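Local coordinates for protein esterase (Rhizomucor miehei, PDB 4WY5) that probably hydrolyses carboxylic ester bonds, acting as a carboxylesterase of the alpha/beta hydrolase fold, at residues 59-64 with 133-138; 155-160 with 181-186; 167-172 with 235-240; 174-179 with 245-250. All blocks are in the same frame, centred on the assembly; numbering follows the deposited sequence.

Contact 1: residues 59-64 with 133-138; sequences ESDGKT and EIYAAI
The carboxylate of Asp61 stands at the edge of the Tyr135 ring, OD2 lying near the ring plane and 3.9 Å from Tyr135 CD2, with the two flat groups turned 73° against each other. Beyond the hairpin, the same tyrosine pairs edge-to-face with Tyr173, and its side chain also touches Val170 of helix 162-176. Next to this aromatic edge small groups pack together: Asp61 CB sits 3.8 Å from Ala136 CB, and Ala136 CB also comes to 3.6 Å from the carbonyl oxygen Ser60 O, so a single methyl fits against the bend of the turn. One polar bond joins the segments. Ser60 OG lies anti to its own backbone N (chi1 -176°), which directs the hydroxyl at the helix, where it donates to Ala136 O at 2.7 Å from a position tilted out of the carbonyl plane. At the other end of the contact Lys63 and Glu133 cross at about a right angle and meet through their aliphatic parts, Lys63 CD against Glu133 CG at 4.0 Å. Their charged ends look elsewhere: OE2 of the buried Glu133 bonds to Ser120 OG, and Lys63 NZ makes a long, weak ion pair with Glu132. Backbone bonds in both directions between Ser60 and Lys63 close a type I' turn, with positive phi at Asp61 and Gly62. The contact thus illustrates a tight beta hairpin with a two-residue type I' turn, linking strands 52-60 and 63-71 of the sheet, whose tip rests on helix 129-143 of an alpha/beta hydrolase fold.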
loop_
_atom_site.group_PDB
_atom_site.type_symbol
_atom_site.label_atom_id
_atom_site.label_comp_id
_atom_site.label_asym_id
_atom_site.label_seq_id
_atom_site.Cartn_x
_atom_site.Cartn_y
_atom_site.Cartn_z
ATOM N N GLU A 59 30.610 6.023 -21.827
ATOM C CA GLU A 59 31.479 6.832 -20.979
ATOM C C GLU A 59 30.726 8.073 -20.484
ATOM O O GLU A 59 29.922 8.661 -21.219
ATOM C CB GLU A 59 32.757 7.220 -21.730
ATOM C CG GLU A 59 33.725 8.045 -20.898
ATOM C CD GLU A 59 35.115 8.116 -21.508
ATOM O OE1 GLU A 59 35.252 7.849 -22.723
ATOM O OE2 GLU A 59 36.065 8.461 -20.773
ATOM N N SER A 60 30.967 8.448 -19.229
ATOM C CA SER A 60 30.218 9.518 -18.584
ATOM C C SER A 60 30.856 9.954 -17.271
ATOM O O SER A 60 31.139 9.111 -16.410
ATOM C CB SER A 60 28.772 9.069 -18.320
ATOM O OG SER A 60 27.987 10.123 -17.774
ATOM N N ASP A 61 31.109 11.258 -17.135
ATOM C CA ASP A 61 31.573 11.843 -15.872
ATOM C C ASP A 61 32.835 11.167 -15.369
ATOM O O ASP A 61 33.055 11.054 -14.161
ATOM C CB ASP A 61 30.470 11.746 -14.802
ATOM C CG ASP A 61 30.689 12.697 -13.632
ATOM O OD1 ASP A 61 31.048 13.871 -13.876
ATOM O OD2 ASP A 61 30.490 12.273 -12.467
ATOM N N GLY A 62 33.649 10.682 -16.297
ATOM C CA GLY A 62 34.899 10.049 -15.933
ATOM C C GLY A 62 34.794 8.576 -15.591
ATOM O O GLY A 62 35.724 8.009 -15.010
ATOM N N LYS A 63 33.685 7.936 -15.952
ATOM C CA LYS A 63 33.577 6.496 -15.726
ATOM C C LYS A 63 33.097 5.765 -16.962
ATOM O O LYS A 63 32.507 6.372 -17.867
ATOM C CB LYS A 63 32.654 6.207 -14.540
ATOM C CG LYS A 63 33.199 6.825 -13.268
ATOM C CD LYS A 63 32.524 6.345 -12.027
ATOM C CE LYS A 63 33.245 6.936 -10.825
ATOM N NZ LYS A 63 33.185 8.439 -10.878
ATOM N N THR A 64 33.363 4.460 -16.997
ATOM C CA THR A 64 32.824 3.601 -18.050
ATOM C C THR A 64 31.713 2.742 -17.452
ATOM O O THR A 64 31.883 2.138 -16.393
ATOM C CB THR A 64 33.918 2.718 -18.712
ATOM O OG1 THR A 64 34.482 1.820 -17.744
ATOM C CG2 THR A 64 35.034 3.600 -19.305
ATOM N N GLU A 133 28.746 5.751 -9.935
ATOM C CA GLU A 133 28.373 5.218 -11.238
ATOM C C GLU A 133 26.920 5.564 -11.564
ATOM O O GLU A 133 26.581 5.924 -12.701
ATOM C CB GLU A 133 28.585 3.695 -11.288
ATOM C CG GLU A 133 30.049 3.283 -11.434
ATOM C CD GLU A 133 30.311 1.814 -11.135
ATOM O OE1 GLU A 133 29.464 1.171 -10.479
ATOM O OE2 GLU A 133 31.395 1.310 -11.521
ATOM N N ILE A 134 26.059 5.497 -10.557
ATOM C CA ILE A 134 24.645 5.669 -10.826
ATOM C C ILE A 134 24.367 7.146 -11.109
ATOM O O ILE A 134 23.539 7.487 -11.982
ATOM C CB ILE A 134 23.795 5.120 -9.666
ATOM C CG1 ILE A 134 24.037 3.606 -9.551
ATOM C CG2 ILE A 134 22.326 5.427 -9.884
ATOM C CD1 ILE A 134 23.501 2.980 -8.314
ATOM N N TYR A 135 25.111 8.023 -10.436
ATOM C CA TYR A 135 25.017 9.448 -10.743
ATOM C C TYR A 135 25.477 9.707 -12.187
ATOM O O TYR A 135 24.830 10.455 -12.932
ATOM C CB TYR A 135 25.842 10.283 -9.745
ATOM C CG TYR A 135 25.923 11.765 -10.098
ATOM C CD1 TYR A 135 24.826 12.610 -9.930
ATOM C CD2 TYR A 135 27.104 12.314 -10.614
ATOM C CE1 TYR A 135 24.905 13.965 -10.257
ATOM C CE2 TYR A 135 27.193 13.663 -10.939
ATOM C CZ TYR A 135 26.093 14.478 -10.762
ATOM O OH TYR A 135 26.183 15.810 -11.083
ATOM N N ALA A 136 26.562 9.052 -12.593
ATOM C CA ALA A 136 27.081 9.222 -13.946
ATOM C C ALA A 136 26.135 8.664 -15.007
ATOM O O ALA A 136 26.031 9.216 -16.101
ATOM C CB ALA A 136 28.446 8.570 -14.072
ATOM N N ALA A 137 25.415 7.594 -14.684
ATOM C CA ALA A 137 24.464 7.057 -15.650
ATOM C C ALA A 137 23.276 7.993 -15.824
ATOM O O ALA A 137 22.780 8.184 -16.937
ATOM C CB ALA A 137 23.995 5.671 -15.224
ATOM N N ILE A 138 22.842 8.604 -14.730
ATOM C CA ILE A 138 21.750 9.577 -14.804
ATOM C C ILE A 138 22.129 10.753 -15.720
ATOM O O ILE A 138 21.306 11.213 -16.515
ATOM C CB ILE A 138 21.362 10.104 -13.399
ATOM C CG1 ILE A 138 20.670 8.996 -12.593
ATOM C CG2 ILE A 138 20.449 11.316 -13.511
ATOM C CD1 ILE A 138 20.281 9.380 -11.146
#

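Contact 2: residues 155-160 with 181-186; sequences LAVAGD and AAIKTQ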
loop_
_atom_site.group_PDB
_atom_site.type_symbol
_atom_site.label_atom_id
_atom_site.label_comp_id
_atom_site.label_asym_id
_atom_site.label_seq_id
_atom_site.Cartn_x
_atom_site.Cartn_y
_atom_site.Cartn_z
ATOM N N LEU A 155 11.522 11.484 -14.845
ATOM C CA LEU A 155 12.535 10.510 -14.443
ATOM C C LEU A 155 12.323 10.059 -13.003
ATOM O O LEU A 155 12.029 10.869 -12.136
ATOM C CB LEU A 155 13.939 11.115 -14.610
ATOM C CG LEU A 155 15.208 10.266 -14.472
ATOM C CD1 LEU A 155 16.297 10.802 -15.437
ATOM C CD2 LEU A 155 15.734 10.228 -13.025
ATOM N N ALA A 156 12.497 8.762 -12.760
ATOM C CA ALA A 156 12.324 8.166 -11.436
ATOM C C ALA A 156 13.475 7.206 -11.118
ATOM O O ALA A 156 14.098 6.669 -12.038
ATOM C CB ALA A 156 10.999 7.438 -11.377
ATOM N N VAL A 157 13.797 7.008 -9.842
ATOM C CA VAL A 157 14.738 5.938 -9.504
ATOM C C VAL A 157 14.043 4.976 -8.547
ATOM O O VAL A 157 13.296 5.402 -7.660
ATOM C CB VAL A 157 16.084 6.453 -8.883
ATOM C CG1 VAL A 157 16.765 7.399 -9.823
ATOM C CG2 VAL A 157 15.858 7.162 -7.589
ATOM N N ALA A 158 14.266 3.679 -8.753
ATOM C CA ALA A 158 13.635 2.642 -7.937
ATOM C C ALA A 158 14.570 1.437 -7.738
ATOM O O ALA A 158 15.330 1.093 -8.649
ATOM C CB ALA A 158 12.314 2.198 -8.579
ATOM N N GLY A 159 14.519 0.809 -6.553
ATOM C CA GLY A 159 15.309 -0.389 -6.274
ATOM C C GLY A 159 14.870 -1.215 -5.061
ATOM O O GLY A 159 14.125 -0.728 -4.194
ATOM N N ASP A 160 15.332 -2.472 -5.004
ATOM C CA ASP A 160 15.063 -3.393 -3.880
ATOM C C ASP A 160 16.288 -3.634 -2.964
ATOM O O ASP A 160 17.434 -3.668 -3.441
ATOM C CB ASP A 160 14.565 -4.748 -4.409
ATOM C CG ASP A 160 15.551 -5.397 -5.402
ATOM O OD1 ASP A 160 16.037 -6.521 -5.114
ATOM O OD2 ASP A 160 15.861 -4.777 -6.446
ATOM N N ALA A 181 16.840 19.001 -9.208
ATOM C CA ALA A 181 15.543 18.929 -9.854
ATOM C C ALA A 181 15.462 17.754 -10.826
ATOM O O ALA A 181 14.432 17.553 -11.472
ATOM C CB ALA A 181 15.236 20.233 -10.570
ATOM N N ALA A 182 16.549 16.989 -10.936
ATOM C CA ALA A 182 16.631 15.906 -11.924
ATOM C C ALA A 182 15.674 14.740 -11.645
ATOM O O ALA A 182 14.938 14.305 -12.534
ATOM C CB ALA A 182 18.062 15.386 -12.013
ATOM N N ILE A 183 15.705 14.227 -10.417
ATOM C CA ILE A 183 14.895 13.069 -10.035
ATOM C C ILE A 183 13.509 13.475 -9.514
ATOM O O ILE A 183 13.415 14.202 -8.523
ATOM C CB ILE A 183 15.636 12.220 -8.977
ATOM C CG1 ILE A 183 16.991 11.779 -9.537
ATOM C CG2 ILE A 183 14.821 10.990 -8.576
ATOM C CD1 ILE A 183 17.945 11.243 -8.487
ATOM N N LYS A 184 12.439 13.023 -10.177
ATOM C CA LYS A 184 11.079 13.429 -9.772
ATOM C C LYS A 184 10.430 12.547 -8.678
ATOM O O LYS A 184 9.444 12.968 -8.057
ATOM C CB LYS A 184 10.133 13.482 -10.988
ATOM C CG LYS A 184 10.596 14.403 -12.139
ATOM C CD LYS A 184 11.022 15.801 -11.627
ATOM C CE LYS A 184 11.357 16.776 -12.769
ATOM N NZ LYS A 184 12.582 16.406 -13.558
ATOM N N THR A 185 10.957 11.339 -8.444
ATOM C CA THR A 185 10.476 10.495 -7.338
ATOM C C THR A 185 11.485 9.362 -7.034
ATOM O O THR A 185 12.262 8.960 -7.900
ATOM C CB THR A 185 9.046 9.903 -7.638
ATOM O OG1 THR A 185 8.462 9.355 -6.442
ATOM C CG2 THR A 185 9.091 8.840 -8.728
ATOM N N GLN A 186 11.519 8.919 -5.775
ATOM C CA GLN A 186 12.339 7.786 -5.347
ATOM C C GLN A 186 11.423 6.662 -4.811
ATOM O O GLN A 186 10.544 6.918 -3.977
ATOM C CB GLN A 186 13.351 8.213 -4.265
ATOM C CG GLN A 186 12.750 8.984 -3.046
ATOM C CD GLN A 186 13.797 9.400 -1.978
ATOM O OE1 GLN A 186 14.702 8.632 -1.627
ATOM N NE2 GLN A 186 13.662 10.627 -1.462
#
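Lys184, packed beside Leu155, has an ammonium group gripped by main-chain carbonyls: NZ donates to Ala181 O at 3.0 Å, in the plane of that carbonyl, more weakly to Ala182 O, and also to Glu153 O. Bends at chi2 and chi4 curl the chain back over its own loop. The backbone of the same residue makes the first link to the strand, Lys184 N donating to Leu155 O at 2.9 Å. Two residues on, Val157 N meets Thr185 O at 3.2 Å in a nearly straight bond (168° at the hydrogen), and the Gln186 CA hydrogen points at Val157 O. Val157 and Gln186 form a parallel bridge with their side chains on one face of the sheet. On this side Ile183 packs against the strand: its CG1 touches Leu155 CD2 at 4.0 Å and its CG2 touches Val157 CG2 at 4.1 Å, the valine lying across it at about a right angle. On the other face Ala156 CB meets Thr185 CG2 at 3.6 Å. The pairing closes a beta-alpha-beta crossover: helix 162-176 lies over the Val157 and Gln186 face, helix 302-319 over Ala156 and Thr185, and strand 80-86 flanks strand 155-160 on its far edge.

Contact 3: residues 167-172 with 235-240; sequences SAAVSI and DKLATL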
loop_
_atom_site.group_PDB
_atom_site.type_symbol
_atom_site.label_atom_id
_atom_site.label_comp_id
_atom_site.label_asym_id
_atom_site.label_seq_id
_atom_site.Cartn_x
_atom_site.Cartn_y
_atom_site.Cartn_z
ATOM N N SER A 167 19.152 3.935 -4.270
ATOM C CA SER A 167 18.195 4.943 -4.739
ATOM C C SER A 167 18.153 6.140 -3.793
ATOM O O SER A 167 18.136 7.300 -4.223
ATOM C CB SER A 167 16.787 4.365 -4.868
ATOM O OG SER A 167 16.734 3.333 -5.831
ATOM N N ALA A 168 18.145 5.855 -2.498
ATOM C CA ALA A 168 18.039 6.915 -1.505
ATOM C C ALA A 168 19.313 7.777 -1.406
ATOM O O ALA A 168 19.229 9.008 -1.301
ATOM C CB ALA A 168 17.691 6.317 -0.154
ATOM N N ALA A 169 20.482 7.141 -1.418
ATOM C CA ALA A 169 21.754 7.884 -1.356
ATOM C C ALA A 169 22.062 8.717 -2.623
ATOM O O ALA A 169 22.522 9.867 -2.530
ATOM C CB ALA A 169 22.907 6.928 -1.071
ATOM N N VAL A 170 21.809 8.166 -3.806
ATOM C CA VAL A 170 22.093 8.941 -5.013
ATOM C C VAL A 170 21.103 10.102 -5.125
ATOM O O VAL A 170 21.373 11.065 -5.842
ATOM C CB VAL A 170 22.061 8.082 -6.330
ATOM C CG1 VAL A 170 20.644 7.868 -6.827
ATOM C CG2 VAL A 170 22.902 8.741 -7.441
ATOM N N SER A 171 19.968 10.037 -4.426
ATOM C CA SER A 171 19.088 11.209 -4.417
ATOM C C SER A 171 19.723 12.357 -3.614
ATOM O O SER A 171 19.582 13.536 -3.969
ATOM C CB SER A 171 17.697 10.878 -3.846
ATOM O OG SER A 171 17.021 9.892 -4.609
ATOM N N ILE A 172 20.454 12.016 -2.560
ATOM C CA ILE A 172 21.115 13.032 -1.740
ATOM C C ILE A 172 22.373 13.538 -2.447
ATOM O O ILE A 172 22.611 14.753 -2.531
ATOM C CB ILE A 172 21.490 12.486 -0.344
ATOM C CG1 ILE A 172 20.223 12.080 0.431
ATOM C CG2 ILE A 172 22.320 13.518 0.445
ATOM C CD1 ILE A 172 20.500 11.384 1.778
ATOM N N ASP A 235 29.353 8.408 7.748
ATOM C CA ASP A 235 28.953 9.002 6.462
ATOM C C ASP A 235 27.507 8.606 6.102
ATOM O O ASP A 235 27.240 7.418 5.874
ATOM C CB ASP A 235 29.931 8.535 5.368
ATOM C CG ASP A 235 29.851 9.354 4.083
ATOM O OD1 ASP A 235 28.800 9.988 3.825
ATOM O OD2 ASP A 235 30.850 9.344 3.317
ATOM N N LYS A 236 26.599 9.589 6.015
ATOM C CA LYS A 236 25.173 9.305 5.787
ATOM C C LYS A 236 24.903 8.623 4.435
ATOM O O LYS A 236 23.918 7.889 4.300
ATOM C CB LYS A 236 24.291 10.562 5.893
ATOM C CG LYS A 236 24.287 11.513 4.706
ATOM C CD LYS A 236 25.471 12.448 4.723
ATOM C CE LYS A 236 25.577 13.230 3.429
ATOM N NZ LYS A 236 26.821 14.034 3.426
ATOM N N LEU A 237 25.763 8.851 3.445
ATOM C CA LEU A 237 25.582 8.210 2.153
ATOM C C LEU A 237 25.858 6.708 2.263
ATOM O O LEU A 237 25.361 5.909 1.464
ATOM C CB LEU A 237 26.493 8.839 1.102
ATOM C CG LEU A 237 26.275 10.322 0.768
ATOM C CD1 LEU A 237 27.329 10.811 -0.237
ATOM C CD2 LEU A 237 24.859 10.579 0.244
ATOM N N ALA A 238 26.616 6.325 3.284
ATOM C CA ALA A 238 26.844 4.909 3.569
ATOM C C ALA A 238 25.731 4.357 4.455
ATOM O O ALA A 238 25.137 3.311 4.156
ATOM C CB ALA A 238 28.188 4.703 4.253
ATOM N N THR A 239 25.452 5.070 5.540
ATOM C CA THR A 239 24.416 4.651 6.467
ATOM C C THR A 239 23.406 5.790 6.635
ATOM O O THR A 239 23.587 6.691 7.467
ATOM C CB THR A 239 25.019 4.231 7.846
ATOM O OG1 THR A 239 25.835 5.285 8.370
ATOM C CG2 THR A 239 25.861 2.950 7.705
ATOM N N LEU A 240 22.351 5.716 5.816
ATOM C CA LEU A 240 21.271 6.695 5.712
ATOM C C LEU A 240 20.698 7.183 7.063
ATOM O O LEU A 240 20.220 8.312 7.179
ATOM C CB LEU A 240 20.125 6.094 4.879
ATOM C CG LEU A 240 20.001 6.179 3.343
ATOM C CD1 LEU A 240 20.798 7.312 2.744
ATOM C CD2 LEU A 240 20.312 4.854 2.650
#
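Ile172 packs from helix 162-176 against Leu237 and Leu240 of the loop 235-240. Its CB already touches Leu237 CD2, and its CG2 branch, anti to the backbone N, meets the same methyl at 3.9 Å. The other branch passes CG1 and ends at CD1, which lies 4.2 Å from Leu240 CD1; here the two side chains slide past each other in opposite directions. One methyl of Leu237, CD2, is therefore shared: besides the isoleucine it rests 3.7 Å from the carbonyl oxygen Ala169 O. The two methyls of Leu240 divide between neighbouring alanines, CD1 beside Ala169 and CD2 4.1 Å from Ala168 CB. Small residues let the loop come close, the CA atoms of Ala169 and Leu237 being 5.2 Å apart. Tyr271 of helix 265-277 adjoins Ala168, Ile172 and Leu240 and continues the apolar cluster.

The polar bonds found here stay within each segment. Asp235 OD1 accepts from Leu237 N in an Asx turn, the backbone oxygen Asp235 O accepts from both Ala238 N and Thr239 N, and Ser167 O receives Ser171 OG and Ser171 N from opposite faces. What joins helix and loop is consequently close packing of methyl groups, with shape rather than directed bonds setting the fit.

Contact 4: residues 174-179 with 245-250; sequences AKEKGL and KADLEG
Lys175 and Gly250 mark the nearest approach of the two backbones, yet their CA atoms are 8.5 Å apart, so side chains must span the gap. Segment 174-179 is the weakly bonded end of helix 162-176; 245-250 holds a short helix, 245-248, and the residues that leave it. The first closes in a Schellman motif: Gly178 takes positive phi (90°), Leu179 N bonds to Ala174 O at 2.9 Å and Gly178 N to Lys175 O. The second leaves its helix at Glu249 and continues into Gly250, again with positive phi. Lys175 makes both direct hydrogen bonds of the contact. Its chain runs out anti to the backbone N and bends at chi3 (77°), the turn that sets CE 3.5 Å from Asp247 O. NZ then donates to two carbonyls at the end of the short helix: to Asp247 O at 2.6 Å, from above the carbonyl plane, and to Glu249 O at 3.2 Å, in the plane. A positive group placed at a helix C-terminus would be expected to suit the partial negative charge there. Beside it two acids approach each other, Glu176 OE2 lying 4.3 Å from Asp247 OD1. A water donates to both, 2.5 Å from Glu176 OE2 and 3.3 Å from Asp247 OD1, and bridges the like charges; Lys236 NZ adds a long, weak ion pair to Glu176 OE2. On the surface, Leu251 touches Lys175 from the following loop and Leu248 turns away onto Tyr271 and Gln274 of helix 265-277, while Leu179 and Lys177 touch Leu139 and Tyr135 of helix 129-143.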
loop_
_atom_site.group_PDB
_atom_site.type_symbol
_atom_site.label_atom_id
_atom_site.label_comp_id
_atom_site.label_asym_id
_atom_site.label_seq_id
_atom_site.Cartn_x
_atom_site.Cartn_y
_atom_site.Cartn_z
ATOM N N ALA A 174 23.043 13.626 -5.676
ATOM C CA ALA A 174 22.727 14.462 -6.838
ATOM C C ALA A 174 22.383 15.889 -6.412
ATOM O O ALA A 174 22.686 16.856 -7.119
ATOM C CB ALA A 174 21.580 13.859 -7.643
ATOM N N LYS A 175 21.720 16.009 -5.267
ATOM C CA LYS A 175 21.377 17.315 -4.717
ATOM C C LYS A 175 22.617 18.116 -4.295
ATOM O O LYS A 175 22.659 19.338 -4.464
ATOM C CB LYS A 175 20.429 17.161 -3.522
ATOM C CG LYS A 175 19.972 18.484 -2.922
ATOM C CD LYS A 175 19.204 18.258 -1.629
ATOM C CE LYS A 175 20.154 17.946 -0.486
ATOM N NZ LYS A 175 19.511 18.093 0.851
ATOM N N GLU A 176 23.612 17.422 -3.745
ATOM C CA GLU A 176 24.835 18.069 -3.254
ATOM C C GLU A 176 25.738 18.520 -4.414
ATOM O O GLU A 176 26.659 19.324 -4.223
ATOM C CB GLU A 176 25.613 17.122 -2.315
ATOM C CG GLU A 176 24.851 16.736 -1.050
ATOM C CD GLU A 176 25.670 15.920 -0.061
ATOM O OE1 GLU A 176 26.634 15.236 -0.474
ATOM O OE2 GLU A 176 25.324 15.939 1.141
ATOM N N LYS A 177 25.448 18.003 -5.608
ATOM C CA LYS A 177 26.178 18.329 -6.841
ATOM C C LYS A 177 25.520 19.442 -7.653
ATOM O O LYS A 177 26.035 19.838 -8.698
ATOM C CB LYS A 177 26.304 17.083 -7.729
ATOM C CG LYS A 177 27.330 16.071 -7.252
ATOM C CD LYS A 177 28.718 16.449 -7.751
ATOM C CE LYS A 177 29.742 15.380 -7.407
ATOM N NZ LYS A 177 31.098 15.714 -7.937
ATOM N N GLY A 178 24.380 19.935 -7.187
ATOM C CA GLY A 178 23.665 20.973 -7.903
ATOM C C GLY A 178 22.655 20.458 -8.916
ATOM O O GLY A 178 22.220 21.199 -9.794
ATOM N N LEU A 179 22.273 19.192 -8.796
ATOM C CA LEU A 179 21.297 18.594 -9.703
ATOM C C LEU A 179 20.005 18.246 -8.967
ATOM O O LEU A 179 19.541 17.112 -9.052
ATOM C CB LEU A 179 21.866 17.326 -10.339
ATOM C CG LEU A 179 21.914 17.179 -11.858
ATOM C CD1 LEU A 179 21.610 15.743 -12.243
ATOM C CD2 LEU A 179 20.953 18.135 -12.531
ATOM N N LYS A 245 18.242 16.636 9.289
ATOM C CA LYS A 245 17.076 17.303 8.732
ATOM C C LYS A 245 17.482 18.169 7.523
ATOM O O LYS A 245 16.742 18.259 6.525
ATOM C CB LYS A 245 16.397 18.134 9.822
ATOM C CG LYS A 245 15.002 18.623 9.506
ATOM C CD LYS A 245 14.309 19.120 10.783
ATOM C CE LYS A 245 13.291 20.205 10.488
ATOM N NZ LYS A 245 13.927 21.304 9.713
ATOM N N ALA A 246 18.668 18.779 7.609
ATOM C CA ALA A 246 19.218 19.599 6.519
ATOM C C ALA A 246 19.621 18.766 5.301
ATOM O O ALA A 246 19.389 19.166 4.154
ATOM C CB ALA A 246 20.426 20.401 7.020
ATOM N N ASP A 247 20.218 17.606 5.563
ATOM C CA ASP A 247 20.580 16.678 4.500
ATOM C C ASP A 247 19.363 16.272 3.658
ATOM O O ASP A 247 19.486 16.090 2.447
ATOM C CB ASP A 247 21.254 15.421 5.076
ATOM C CG ASP A 247 22.686 15.680 5.561
ATOM O OD1 ASP A 247 23.379 16.524 4.942
ATOM O OD2 ASP A 247 23.120 15.026 6.546
ATOM N N LEU A 248 18.201 16.146 4.295
ATOM C CA LEU A 248 17.024 15.553 3.661
ATOM C C LEU A 248 16.048 16.561 3.047
ATOM O O LEU A 248 15.215 16.194 2.211
ATOM C CB LEU A 248 16.277 14.704 4.693
ATOM C CG LEU A 248 17.063 13.511 5.237
ATOM C CD1 LEU A 248 16.220 12.711 6.207
ATOM C CD2 LEU A 248 17.544 12.621 4.091
ATOM N N GLU A 249 16.175 17.827 3.436
ATOM C CA GLU A 249 15.301 18.896 2.936
ATOM C C GLU A 249 15.393 19.048 1.408
ATOM O O GLU A 249 16.478 18.985 0.838
ATOM C CB GLU A 249 15.655 20.222 3.630
ATOM C CG GLU A 249 14.463 21.005 4.190
ATOM C CD GLU A 249 13.889 21.995 3.179
ATOM O OE1 GLU A 249 14.603 22.346 2.207
ATOM O OE2 GLU A 249 12.721 22.420 3.352
ATOM N N GLY A 250 14.248 19.193 0.744
ATOM C CA GLY A 250 14.226 19.374 -0.700
ATOM C C GLY A 250 14.379 18.103 -1.536
ATOM O O GLY A 250 14.528 18.169 -2.768
HETATM O O HOH W 1 23.879 17.828 2.007
#

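In the fold
Helix 162-176 ties the set together: contacts 3 and 4 use successive parts of it, and contact 2 pairs the strands before and after it. Contacts 3 and 4 have centres about 10 Å apart and share apolar packing, Ile172 CD1 lying 4.0 Å from Leu248 CD2. Contact 2 meets contact 3 where Gln186 OE1 approaches Ala168 CA at 3.8 Å. Contact 1, about 16 Å from contact 2 between centres, joins it through Ile138 CD1 and Ile183 CD1, 4.0 Å apart, and reaches contact 3 through Val170. Contact 2 pairs the start of the strand whose far end leads into a probable nucleophile elbow, which includes Gly159.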